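Local structure of oxygenase-reductase (Streptomyces fradiae, 4OSP) at residues V43-S48 with G66-V71; T99-L104 with Q140-L145. The protein probably serves, through this C-terminal reductase domain of the short-chain dehydrogenase/reductase family, as the NADPH-dependent ketoreductase acting at C-6 in urdamycin biosynthesis. All blocks are in the same frame, centred on the assembly; numbering follows the deposited sequence.

Overall arrangement
Both contacts are buried and both reach the same parallel sheet of the Rossmann fold, yet they illustrate two different ways of building it. Contact 1 joins two neighbouring strands, 42-47 and 67-72, and rests on a regular series of main-chain hydrogen bonds with side chains on both faces of the sheet. Contact 2 ties the lead-in to strand 103-106 to the C-terminal part of helix 121-142 and the residues up to Leu145; there a single main-chain bond accompanies leucine and alanine packing. The centres of the two contacts lie about 15 Å apart, and they do not touch. Contact 1 runs into the cofactor site at Ser48, whereas contact 2 is structural packing.

Contact 1: V43-S48 with G66-V71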
ATOM      1  N   VAL B  43      -1.092  11.170 -32.505  1.00 21.71           N
ATOM      2  CA  VAL B  43      -2.082  10.710 -31.540  1.00 21.33           C
ATOM      3  C   VAL B  43      -3.403  10.354 -32.196  1.00 22.22           C
ATOM      4  O   VAL B  43      -3.943  11.125 -32.997  1.00 22.80           O
ATOM      5  CB  VAL B  43      -2.349  11.770 -30.441  1.00 20.50           C
ATOM      6  CG1 VAL B  43      -3.348  11.251 -29.414  1.00 19.19           C
ATOM      7  CG2 VAL B  43      -1.046  12.196 -29.766  1.00 19.84           C
ATOM      8  N   ALA B  44      -3.915   9.177 -31.852  1.00 22.31           N
ATOM      9  CA  ALA B  44      -5.260   8.792 -32.224  1.00 22.59           C
ATOM     10  C   ALA B  44      -6.215   9.212 -31.121  1.00 22.95           C
ATOM     11  O   ALA B  44      -6.150   8.711 -30.002  1.00 22.61           O
ATOM     12  CB  ALA B  44      -5.337   7.292 -32.472  1.00 22.66           C
ATOM     13  N   VAL B  45      -7.071  10.176 -31.433  1.00 24.10           N
ATOM     14  CA  VAL B  45      -8.067  10.650 -30.496  1.00 24.99           C
ATOM     15  C   VAL B  45      -9.282   9.774 -30.674  1.00 26.03           C
ATOM     16  O   VAL B  45      -9.894   9.771 -31.740  1.00 27.68           O
ATOM     17  CB  VAL B  45      -8.445  12.124 -30.776  1.00 26.62           C
ATOM     18  CG1 VAL B  45      -9.572  12.591 -29.857  1.00 25.21           C
ATOM     19  CG2 VAL B  45      -7.224  13.020 -30.636  1.00 27.06           C
ATOM     20  N   HIS B  46      -9.610   9.006 -29.641  1.00 25.93           N
ATOM     21  CA  HIS B  46     -10.781   8.148 -29.669  1.00 26.90           C
ATOM     22  C   HIS B  46     -11.928   8.776 -28.929  1.00 29.32           C
ATOM     23  O   HIS B  46     -11.722   9.474 -27.945  1.00 31.41           O
ATOM     24  CB  HIS B  46     -10.478   6.785 -29.041  1.00 24.63           C
ATOM     25  CG  HIS B  46     -11.706   6.008 -28.668  1.00 22.60           C
ATOM     26  ND1 HIS B  46     -12.307   6.113 -27.430  1.00 22.13           N
ATOM     27  CD2 HIS B  46     -12.457   5.134 -29.378  1.00 21.98           C
ATOM     28  CE1 HIS B  46     -13.368   5.329 -27.391  1.00 21.43           C
ATOM     29  NE2 HIS B  46     -13.477   4.717 -28.557  1.00 21.78           N
ATOM     30  N   CYS B  47     -13.140   8.507 -29.404  1.00 33.00           N
ATOM     31  CA  CYS B  47     -14.363   8.778 -28.653  1.00 36.52           C
ATOM     32  C   CYS B  47     -15.405   7.732 -29.010  1.00 35.70           C
ATOM     33  O   CYS B  47     -15.335   7.111 -30.075  1.00 34.63           O
ATOM     34  CB  CYS B  47     -14.907  10.183 -28.950  1.00 39.61           C
ATOM     35  SG  CYS B  47     -16.264  10.705 -27.855  1.00 46.34           S
ATOM     36  N   SER B  48     -16.371   7.543 -28.118  1.00 36.99           N
ATOM     37  CA  SER B  48     -17.403   6.536 -28.310  1.00 38.73           C
ATOM     38  C   SER B  48     -18.449   6.880 -29.383  1.00 42.73           C
ATOM     39  O   SER B  48     -18.847   6.001 -30.140  1.00 43.26           O
ATOM     40  CB  SER B  48     -18.070   6.181 -26.982  1.00 36.71           C
ATOM     41  OG  SER B  48     -17.293   5.219 -26.275  1.00 35.87           O
ATOM     42  N   GLY B  66       1.108  19.935 -34.142  1.00 31.55           N
ATOM     43  CA  GLY B  66       1.233  18.497 -33.950  1.00 29.18           C
ATOM     44  C   GLY B  66       0.491  17.694 -35.000  1.00 29.27           C
ATOM     45  O   GLY B  66       0.038  18.240 -36.012  1.00 29.38           O
ATOM     46  N   ARG B  67       0.369  16.390 -34.747  1.00 29.56           N
ATOM     47  CA  ARG B  67      -0.298  15.437 -35.656  1.00 27.74           C
ATOM     48  C   ARG B  67      -1.284  14.564 -34.872  1.00 26.41           C
ATOM     49  O   ARG B  67      -0.946  14.041 -33.806  1.00 25.09           O
ATOM     50  CB  ARG B  67       0.738  14.547 -36.350  1.00 26.81           C
ATOM     51  CG  ARG B  67       1.779  15.291 -37.176  1.00 26.89           C
ATOM     52  CD  ARG B  67       1.158  15.954 -38.401  1.00 28.40           C
ATOM     53  NE  ARG B  67       0.292  15.049 -39.159  1.00 30.27           N
ATOM     54  CZ  ARG B  67       0.737  14.074 -39.953  1.00 31.86           C
ATOM     55  NH1 ARG B  67       2.038  13.875 -40.103  1.00 32.60           N
ATOM     56  NH2 ARG B  67      -0.120  13.299 -40.607  1.00 31.15           N
ATOM     57  N   ALA B  68      -2.501  14.427 -35.395  1.00 24.35           N
ATOM     58  CA  ALA B  68      -3.536  13.615 -34.757  1.00 23.14           C
ATOM     59  C   ALA B  68      -4.631  13.201 -35.749  1.00 23.36           C
ATOM     60  O   ALA B  68      -4.806  13.826 -36.792  1.00 23.35           O
ATOM     61  CB  ALA B  68      -4.147  14.364 -33.584  1.00 21.81           C
ATOM     62  N   PHE B  69      -5.355  12.136 -35.419  1.00 22.94           N
ATOM     63  CA  PHE B  69      -6.570  11.774 -36.147  1.00 22.84           C
ATOM     64  C   PHE B  69      -7.632  11.206 -35.207  1.00 23.30           C
ATOM     65  O   PHE B  69      -7.310  10.688 -34.138  1.00 23.99           O
ATOM     66  CB  PHE B  69      -6.269  10.811 -37.312  1.00 21.99           C
ATOM     67  CG  PHE B  69      -5.753   9.450 -36.890  1.00 21.86           C
ATOM     68  CD1 PHE B  69      -4.399   9.250 -36.617  1.00 21.42           C
ATOM     69  CD2 PHE B  69      -6.614   8.356 -36.819  1.00 21.96           C
ATOM     70  CE1 PHE B  69      -3.922   7.999 -36.250  1.00 21.22           C
ATOM     71  CE2 PHE B  69      -6.138   7.100 -36.453  1.00 21.54           C
ATOM     72  CZ  PHE B  69      -4.789   6.921 -36.168  1.00 21.26           C
ATOM     73  N   SER B  70      -8.896  11.302 -35.597  1.00 22.89           N
ATOM     74  CA  SER B  70      -9.961  10.780 -34.752  1.00 23.86           C
ATOM     75  C   SER B  70     -10.320   9.317 -35.064  1.00 24.96           C
ATOM     76  O   SER B  70     -10.082   8.814 -36.162  1.00 23.03           O
ATOM     77  CB  SER B  70     -11.198  11.684 -34.784  1.00 23.92           C
ATOM     78  OG  SER B  70     -11.769  11.731 -36.076  1.00 25.35           O
ATOM     79  N   VAL B  71     -10.869   8.644 -34.061  1.00 27.12           N
ATOM     80  CA  VAL B  71     -11.259   7.253 -34.162  1.00 28.94           C
ATOM     81  C   VAL B  71     -12.575   7.077 -33.407  1.00 29.94           C
ATOM     82  O   VAL B  71     -12.675   7.403 -32.223  1.00 30.69           O
ATOM     83  CB  VAL B  71     -10.167   6.331 -33.570  1.00 28.74           C
ATOM     84  CG1 VAL B  71     -10.738   4.973 -33.206  1.00 29.80           C
ATOM     85  CG2 VAL B  71      -9.005   6.188 -34.544  1.00 28.37           C
TER
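The beta-alpha-beta unit of strand 42-47, helix 51-63 and strand 67-72, part of the Rossmann fold, is closed where Val43 to Cys47 run parallel to Arg67 to Val71. Main-chain bonds alternate in the parallel manner: Val43 O accepts from Phe69 N at 3.0 Å, Val45 N gives to Phe69 O at 2.8 Å, and Val45 O takes Val71 N, also at 2.8 Å but with a more bent N-H...O angle of 136°. Cys47 N to Val71 O, 3.1 Å, ends the series. On the face carrying Ala44 and His46, the Phe69 ring swings across to its neighbour because CG stands between the backbone N and the carbonyl carbon (chi1 65°). Ala44 CB thereby sits over the ring face as a CH-pi contact, 4.2 Å from the centroid, with CZ nearest at 3.8 Å. Further along, Val71 CG1 reaches His46 CD2 at 4.2 Å, the two side chains crossing at about a right angle. Leu84 and Leu88 of helix 80-96 cover this face, while Val45, Ala68 and Ser70 look to helix 51-63, where Ser70 OG meets Arg51 and Asp55. His46 ND1 is hydrogen-bonded to N of the NADP-binding residue Gly23, and NE2 to Ala73 O. With an amide N-H at one nitrogen and a carbonyl at the other, the imidazole is probably neutral, protonated on NE2; pairing with Val71 sets the His46 backbone, and these bonds its ring.

Contact 2: T99-L104 with Q140-L145; sequences TTLDIL and QRALTL
The flat carbonyl group of Leu145 is approached over its face by Leu101 N, which stands 64° out of the carbonyl plane and so does not lie on a lone pair. The hydrogen bond is nevertheless very straight at the hydrogen (175°) and 3.1 Å long between Leu101 N and Leu145 O. The other flat group in play, the Thr99 carbonyl, presents its oxygen to the leucine side chain: Leu145 CB lies 3.5 Å from Thr99 O. Leu145 CG is anti to its own carbonyl carbon (chi1 -52°), which carries the branch obliquely across Thr99, CD2 coming 3.7 Å from Thr99 OG1. Beside the hydrogen bond the two leucines meet at their bases, Leu101 CB to Leu145 CB 3.9 Å. The methyl of Ala142 meets the ends of both strand-side leucines, its CB touching Leu104 CD2 at 4.0 Å and Leu101 CD2 at 4.3 Å. The turn that brings Leu145 round is secured by Leu145 N bonding to Ala142 O at 2.7 Å. One main-chain bond crosses the contact, tying Leu145 to Leu101, while the small Ala142 lets the backbone of helix 121-142 lie close to Leu101 and Leu104. Leu20 of strand 18-21 lies against these two leucines. Strand 103-106 runs on between strands 18-21 and 151-155. Phe85 packs on Ala142 and Glu89 on Leu145, so helices 80-96 and 121-142 lie together on one face of the sheet.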
ATOM      1  N   THR B  99       1.864   0.148 -38.422  1.00 28.39           N
ATOM      2  CA  THR B  99       0.779   0.076 -37.426  1.00 27.12           C
ATOM      3  C   THR B  99       1.346   0.095 -36.006  1.00 26.91           C
ATOM      4  O   THR B  99       0.619  -0.104 -35.025  1.00 26.63           O
ATOM      5  CB  THR B  99      -0.129  -1.169 -37.621  1.00 27.30           C
ATOM      6  OG1 THR B  99       0.678  -2.354 -37.719  1.00 26.72           O
ATOM      7  CG2 THR B  99      -1.000  -1.026 -38.872  1.00 25.06           C
ATOM      8  N   THR B 100       2.652   0.325 -35.916  1.00 26.21           N
ATOM      9  CA  THR B 100       3.345   0.468 -34.649  1.00 28.43           C
ATOM     10  C   THR B 100       2.591   1.415 -33.707  1.00 27.49           C
ATOM     11  O   THR B 100       2.265   2.552 -34.080  1.00 25.79           O
ATOM     12  CB  THR B 100       4.767   1.012 -34.879  1.00 30.79           C
ATOM     13  OG1 THR B 100       5.377   0.305 -35.971  1.00 33.36           O
ATOM     14  CG2 THR B 100       5.621   0.854 -33.633  1.00 30.24           C
ATOM     15  N   LEU B 101       2.288   0.922 -32.503  1.00 25.43           N
ATOM     16  CA  LEU B 101       1.640   1.738 -31.472  1.00 23.49           C
ATOM     17  C   LEU B 101       2.555   1.825 -30.268  1.00 22.75           C
ATOM     18  O   LEU B 101       2.696   0.868 -29.519  1.00 22.79           O
ATOM     19  CB  LEU B 101       0.283   1.150 -31.066  1.00 22.71           C
ATOM     20  CG  LEU B 101      -0.607   1.963 -30.107  1.00 22.18           C
ATOM     21  CD1 LEU B 101      -1.074   3.254 -30.775  1.00 21.51           C
ATOM     22  CD2 LEU B 101      -1.811   1.136 -29.651  1.00 21.10           C
ATOM     23  N   ASP B 102       3.177   2.976 -30.087  1.00 21.42           N
ATOM     24  CA  ASP B 102       4.187   3.114 -29.057  1.00 21.81           C
ATOM     25  C   ASP B 102       3.580   3.259 -27.689  1.00 20.87           C
ATOM     26  O   ASP B 102       4.065   2.678 -26.714  1.00 20.33           O
ATOM     27  CB  ASP B 102       5.078   4.302 -29.370  1.00 21.92           C
ATOM     28  CG  ASP B 102       5.856   4.097 -30.640  1.00 21.90           C
ATOM     29  OD1 ASP B 102       6.879   3.395 -30.583  1.00 22.61           O
ATOM     30  OD2 ASP B 102       5.424   4.601 -31.695  1.00 21.74           O
ATOM     31  N   ILE B 103       2.495   4.019 -27.631  1.00 20.56           N
ATOM     32  CA  ILE B 103       1.907   4.440 -26.374  1.00 20.37           C
ATOM     33  C   ILE B 103       0.411   4.159 -26.382  1.00 19.95           C
ATOM     34  O   ILE B 103      -0.306   4.570 -27.294  1.00 19.57           O
ATOM     35  CB  ILE B 103       2.158   5.946 -26.134  1.00 20.04           C
ATOM     36  CG1 ILE B 103       3.665   6.227 -26.066  1.00 21.20           C
ATOM     37  CG2 ILE B 103       1.471   6.409 -24.857  1.00 20.89           C
ATOM     38  CD1 ILE B 103       4.059   7.676 -26.323  1.00 21.47           C
ATOM     39  N   LEU B 104      -0.048   3.440 -25.368  1.00 18.93           N
ATOM     40  CA  LEU B 104      -1.469   3.232 -25.177  1.00 18.82           C
ATOM     41  C   LEU B 104      -1.913   3.827 -23.844  1.00 19.25           C
ATOM     42  O   LEU B 104      -1.378   3.473 -22.783  1.00 18.93           O
ATOM     43  CB  LEU B 104      -1.797   1.731 -25.211  1.00 18.42           C
ATOM     44  CG  LEU B 104      -3.176   1.346 -24.685  1.00 18.14           C
ATOM     45  CD1 LEU B 104      -4.261   1.882 -25.606  1.00 17.31           C
ATOM     46  CD2 LEU B 104      -3.284  -0.164 -24.507  1.00 18.57           C
ATOM     47  N   GLN B 140      -4.962  -6.479 -24.688  1.00 19.54           N
ATOM     48  CA  GLN B 140      -4.695  -7.756 -25.333  1.00 20.54           C
ATOM     49  C   GLN B 140      -4.476  -7.571 -26.830  1.00 21.32           C
ATOM     50  O   GLN B 140      -3.490  -8.044 -27.389  1.00 22.39           O
ATOM     51  CB  GLN B 140      -5.838  -8.736 -25.088  1.00 19.93           C
ATOM     52  CG  GLN B 140      -5.555 -10.145 -25.590  1.00 19.43           C
ATOM     53  CD  GLN B 140      -6.776 -11.024 -25.517  1.00 19.27           C
ATOM     54  OE1 GLN B 140      -7.692 -10.895 -26.327  1.00 18.52           O
ATOM     55  NE2 GLN B 140      -6.801 -11.922 -24.537  1.00 19.45           N
ATOM     56  N   ARG B 141      -5.396  -6.865 -27.471  1.00 21.13           N
ATOM     57  CA  ARG B 141      -5.286  -6.599 -28.887  1.00 21.36           C
ATOM     58  C   ARG B 141      -4.081  -5.685 -29.201  1.00 21.79           C
ATOM     59  O   ARG B 141      -3.371  -5.911 -30.190  1.00 22.38           O
ATOM     60  CB  ARG B 141      -6.608  -6.032 -29.423  1.00 22.00           C
ATOM     61  CG  ARG B 141      -6.611  -5.604 -30.883  1.00 24.70           C
ATOM     62  CD  ARG B 141      -6.540  -6.771 -31.872  1.00 25.14           C
ATOM     63  NE  ARG B 141      -5.912  -6.326 -33.120  1.00 27.42           N
ATOM     64  CZ  ARG B 141      -6.581  -5.853 -34.162  1.00 28.05           C
ATOM     65  NH1 ARG B 141      -7.901  -5.780 -34.120  1.00 33.94           N
ATOM     66  NH2 ARG B 141      -5.945  -5.461 -35.245  1.00 27.19           N
ATOM     67  N   ALA B 142      -3.820  -4.694 -28.349  1.00 20.40           N
ATOM     68  CA  ALA B 142      -2.715  -3.751 -28.601  1.00 20.87           C
ATOM     69  C   ALA B 142      -1.317  -4.376 -28.544  1.00 22.02           C
ATOM     70  O   ALA B 142      -0.383  -3.859 -29.169  1.00 22.30           O
ATOM     71  CB  ALA B 142      -2.797  -2.542 -27.673  1.00 19.97           C
ATOM     72  N   LEU B 143      -1.166  -5.467 -27.785  1.00 22.74           N
ATOM     73  CA  LEU B 143       0.127  -6.151 -27.670  1.00 25.02           C
ATOM     74  C   LEU B 143       0.698  -6.522 -29.028  1.00 26.43           C
ATOM     75  O   LEU B 143       1.911  -6.606 -29.197  1.00 28.28           O
ATOM     76  CB  LEU B 143       0.029  -7.411 -26.806  1.00 26.23           C
ATOM     77  CG  LEU B 143      -0.350  -7.303 -25.326  1.00 27.07           C
ATOM     78  CD1 LEU B 143      -0.171  -8.671 -24.688  1.00 30.04           C
ATOM     79  CD2 LEU B 143       0.467  -6.264 -24.579  1.00 26.39           C
ATOM     80  N   THR B 144      -0.177  -6.732 -29.999  1.00 27.84           N
ATOM     81  CA  THR B 144       0.256  -7.028 -31.355  1.00 29.54           C
ATOM     82  C   THR B 144       0.902  -5.827 -32.055  1.00 29.39           C
ATOM     83  O   THR B 144       1.640  -5.999 -33.023  1.00 31.56           O
ATOM     84  CB  THR B 144      -0.906  -7.547 -32.224  1.00 32.60           C
ATOM     85  OG1 THR B 144      -0.430  -7.762 -33.555  1.00 39.74           O
ATOM     86  CG2 THR B 144      -2.036  -6.541 -32.283  1.00 30.19           C
ATOM     87  N   LEU B 145       0.630  -4.619 -31.563  1.00 26.15           N
ATOM     88  CA  LEU B 145       1.114  -3.408 -32.211  1.00 24.23           C
ATOM     89  C   LEU B 145       2.227  -2.705 -31.430  1.00 24.76           C
ATOM     90  O   LEU B 145       3.057  -2.022 -32.020  1.00 25.92           O
ATOM     91  CB  LEU B 145      -0.041  -2.440 -32.467  1.00 23.36           C
ATOM     92  CG  LEU B 145      -1.277  -2.998 -33.193  1.00 23.46           C
ATOM     93  CD1 LEU B 145      -2.347  -1.920 -33.332  1.00 23.25           C
ATOM     94  CD2 LEU B 145      -0.923  -3.558 -34.567  1.00 23.55           C
TER